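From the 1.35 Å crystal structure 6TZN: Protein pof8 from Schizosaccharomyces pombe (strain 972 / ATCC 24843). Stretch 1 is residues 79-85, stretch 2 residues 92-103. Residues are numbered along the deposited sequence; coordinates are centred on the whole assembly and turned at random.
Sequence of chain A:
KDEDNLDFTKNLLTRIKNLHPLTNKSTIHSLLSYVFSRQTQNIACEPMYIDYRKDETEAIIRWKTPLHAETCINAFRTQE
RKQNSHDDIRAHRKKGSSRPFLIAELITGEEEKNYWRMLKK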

# COMPACT_ATOMS: atom_id res chain seq x y z
N GLN A 79 -11.37 5.14 -3.41
CA GLN A 79 -10.76 6.45 -3.66
C GLN A 79 -9.85 6.36 -4.89
O GLN A 79 -8.94 5.53 -4.92
CB GLN A 79 -9.94 6.89 -2.45
CG GLN A 79 -10.67 6.91 -1.11
CD GLN A 79 -9.74 7.25 0.04
OE1 GLN A 79 -8.81 8.04 -0.12
NE2 GLN A 79 -9.98 6.65 1.20
N GLU A 80 -10.10 7.22 -5.87
CA GLU A 80 -9.18 7.40 -6.99
C GLU A 80 -7.96 8.17 -6.52
O GLU A 80 -8.07 9.33 -6.10
CB GLU A 80 -9.85 8.20 -8.11
CG GLU A 80 -10.88 7.45 -8.90
CD GLU A 80 -11.51 8.30 -9.99
OE1 GLU A 80 -12.23 7.72 -10.82
OE2 GLU A 80 -11.29 9.54 -10.02
N ARG A 81 -6.80 7.54 -6.57
CA ARG A 81 -5.58 8.22 -6.18
C ARG A 81 -4.51 7.91 -7.22
O ARG A 81 -4.43 6.78 -7.72
CB ARG A 81 -5.10 7.76 -4.79
CG ARG A 81 -6.11 7.93 -3.67
CD ARG A 81 -5.92 9.22 -2.92
NE ARG A 81 -6.98 9.44 -1.94
CZ ARG A 81 -7.31 10.62 -1.44
NH1 ARG A 81 -6.68 11.73 -1.80
NH2 ARG A 81 -8.32 10.70 -0.57
N LYS A 82 -3.69 8.91 -7.53
CA LYS A 82 -2.56 8.75 -8.42
C LYS A 82 -1.43 9.61 -7.89
O LYS A 82 -1.64 10.80 -7.64
CB LYS A 82 -2.89 9.21 -9.84
N GLN A 83 -0.26 9.02 -7.71
CA GLN A 83 0.88 9.79 -7.24
C GLN A 83 1.43 10.62 -8.39
O GLN A 83 1.82 10.07 -9.42
CB GLN A 83 1.95 8.83 -6.71
CG GLN A 83 2.41 9.19 -5.35
CD GLN A 83 3.53 8.31 -4.85
OE1 GLN A 83 3.83 7.24 -5.42
NE2 GLN A 83 4.17 8.74 -3.78
N ASN A 84 1.44 11.95 -8.22
CA ASN A 84 1.85 12.88 -9.27
C ASN A 84 3.34 13.19 -9.28
O ASN A 84 3.83 13.78 -10.24
CB ASN A 84 1.07 14.19 -9.12
CG ASN A 84 -0.41 13.99 -9.28
OD1 ASN A 84 -0.88 13.71 -10.38
ND2 ASN A 84 -1.16 14.10 -8.17
N SER A 85 4.05 12.83 -8.23
CA SER A 85 5.48 13.08 -8.15
C SER A 85 6.03 12.12 -7.11
O SER A 85 5.28 11.44 -6.41
CB SER A 85 5.76 14.52 -7.75
OG SER A 85 5.34 14.74 -6.41
N HIS A 92 -3.84 13.25 -5.57
CA HIS A 92 -5.07 13.56 -6.30
C HIS A 92 -4.88 13.26 -7.78
O HIS A 92 -3.88 13.67 -8.39
CB HIS A 92 -5.44 15.02 -6.12
CG HIS A 92 -5.89 15.36 -4.74
ND1 HIS A 92 -6.12 16.66 -4.33
CD2 HIS A 92 -6.12 14.58 -3.66
CE1 HIS A 92 -6.50 16.65 -3.06
NE2 HIS A 92 -6.51 15.40 -2.64
N ARG A 93 -5.85 12.57 -8.37
CA ARG A 93 -5.82 12.36 -9.81
C ARG A 93 -5.98 13.70 -10.52
O ARG A 93 -6.78 14.54 -10.12
CB ARG A 93 -6.93 11.38 -10.22
CG ARG A 93 -8.36 11.91 -10.14
CD ARG A 93 -8.83 12.47 -11.49
NE ARG A 93 -10.24 12.85 -11.47
CZ ARG A 93 -10.69 14.06 -11.15
NH1 ARG A 93 -9.83 15.02 -10.81
NH2 ARG A 93 -11.99 14.32 -11.16
N LYS A 94 -5.19 13.90 -11.57
CA LYS A 94 -5.26 15.11 -12.37
C LYS A 94 -5.82 14.78 -13.75
O LYS A 94 -5.50 13.73 -14.32
CB LYS A 94 -3.88 15.76 -12.50
CG LYS A 94 -3.22 16.08 -11.18
CD LYS A 94 -4.19 16.76 -10.23
CE LYS A 94 -3.48 17.29 -8.99
NZ LYS A 94 -2.09 17.74 -9.29
N LYS A 95 -6.67 15.66 -14.26
CA LYS A 95 -7.24 15.46 -15.59
C LYS A 95 -6.13 15.45 -16.63
O LYS A 95 -5.24 16.32 -16.63
CB LYS A 95 -8.24 16.58 -15.90
CG LYS A 95 -9.64 16.32 -15.37
N GLY A 96 -6.17 14.46 -17.52
CA GLY A 96 -5.16 14.33 -18.56
C GLY A 96 -3.85 13.71 -18.13
O GLY A 96 -2.92 13.67 -18.94
N SER A 97 -3.75 13.24 -16.89
CA SER A 97 -2.51 12.64 -16.40
C SER A 97 -2.33 11.24 -16.97
O SER A 97 -3.28 10.45 -17.01
CB SER A 97 -2.53 12.58 -14.88
OG SER A 97 -1.39 11.91 -14.37
N SER A 98 -1.11 10.94 -17.42
CA SER A 98 -0.79 9.61 -17.93
C SER A 98 -0.45 8.61 -16.83
O SER A 98 -0.12 7.46 -17.13
CB SER A 98 0.36 9.68 -18.95
OG SER A 98 1.52 10.24 -18.36
N ARG A 99 -0.50 9.03 -15.58
CA ARG A 99 -0.21 8.14 -14.47
C ARG A 99 -1.40 7.21 -14.23
O ARG A 99 -2.56 7.62 -14.36
CB ARG A 99 0.06 8.96 -13.22
CG ARG A 99 1.14 10.03 -13.40
CD ARG A 99 2.49 9.48 -13.01
NE ARG A 99 2.36 8.70 -11.78
CZ ARG A 99 2.98 7.55 -11.54
NH1 ARG A 99 3.81 7.04 -12.44
NH2 ARG A 99 2.77 6.92 -10.39
N PRO A 100 -1.16 5.94 -13.89
CA PRO A 100 -2.26 5.03 -13.57
C PRO A 100 -2.73 5.20 -12.13
O PRO A 100 -2.05 5.81 -11.30
CB PRO A 100 -1.65 3.64 -13.78
CG PRO A 100 -0.16 3.84 -13.66
CD PRO A 100 0.16 5.31 -13.68
N PHE A 101 -3.92 4.67 -11.85
CA PHE A 101 -4.46 4.73 -10.50
C PHE A 101 -3.74 3.76 -9.57
O PHE A 101 -3.45 2.62 -9.93
CB PHE A 101 -5.96 4.40 -10.50
CG PHE A 101 -6.82 5.47 -11.11
CD1 PHE A 101 -7.01 6.68 -10.47
CD2 PHE A 101 -7.45 5.25 -12.32
CE1 PHE A 101 -7.81 7.66 -11.04
CE2 PHE A 101 -8.25 6.22 -12.89
CZ PHE A 101 -8.44 7.42 -12.25
N LEU A 102 -3.46 4.22 -8.35
CA LEU A 102 -2.97 3.34 -7.31
C LEU A 102 -3.97 2.21 -7.04
O LEU A 102 -5.19 2.43 -6.95
CB LEU A 102 -2.73 4.14 -6.03
CG LEU A 102 -1.52 5.08 -6.11
CD1 LEU A 102 -1.63 6.20 -5.10
CD2 LEU A 102 -0.24 4.28 -5.89
N ILE A 103 -3.44 1.00 -6.88
CA ILE A 103 -4.22 -0.22 -6.65
C ILE A 103 -3.64 -0.93 -5.44
O ILE A 103 -2.42 -0.97 -5.27
CB ILE A 103 -4.14 -1.15 -7.88
CG1 ILE A 103 -4.87 -0.53 -9.08
CG2 ILE A 103 -4.67 -2.55 -7.56
CD1 ILE A 103 -4.69 -1.31 -10.35
O HOH W 1 -6.62 4.68 -6.36
O HOH W 2 -12.71 11.36 -11.87
O HOH W 3 -2.89 12.42 -11.64

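Neither stretch forms a regular helix, and their backbones meet at a few points rather than along a continuous ladder. Gln79 is the first residue to leave helical geometry after a helix. The closest CA atoms are Lys82 CA and Phe101 CA, 4.9 Å apart. One direct backbone hydrogen bond joins the stretches: Leu102 N donates to Arg81 O at 2.8 Å, with an angle of 160°. Phe101 CA lies 3.5 Å from the same Arg81 O in a CA-H...O contact. Water 1 extends this link, accepting from Arg81 N at 2.9 Å and lying 2.7 Å from Leu102 O. Within stretch 2, a type II turn runs from Lys94 to Ser97, closed by Ser97 N to Lys94 O at 3.1 Å. Gly96 takes the positive phi of this turn.

Two side chains bind backbone carbonyls across the contact. Asn84 ND2 donates to His92 O at 2.8 Å, and the angle of 177° makes this bond almost straight. Its OD1 accepts from water 3 at 2.7 Å, and that water accepts from Lys94 N at 2.7 Å. One amide group thus reaches two backbone sites of stretch 2. Arg99 NE donates to Gln83 O at 2.8 Å, with the carbonyl oxygen near the guanidinium plane.

Glu80 OE2 and Arg93 NE form a long salt bridge of 3.8 Å. Water 2 spans the pair, donating to Glu80 OE2 at 3.0 Å and accepting from Arg93 NE at 2.9 Å. Glu80 also packs its aliphatic part on Phe101, with CB 3.6 Å from CE1.

Arg81 is held within its own stretch: NE and NH2 donate to Gln79 OE1 at 2.9 and 2.7 Å. Its NH1 lies 3.4 Å from His92 CD2, at the edge of the imidazole. Arg81 CB packs 3.8 Å from Leu102 CD1. Lys82 is modelled only to CB, which lies 3.8 Å from Pro100 O.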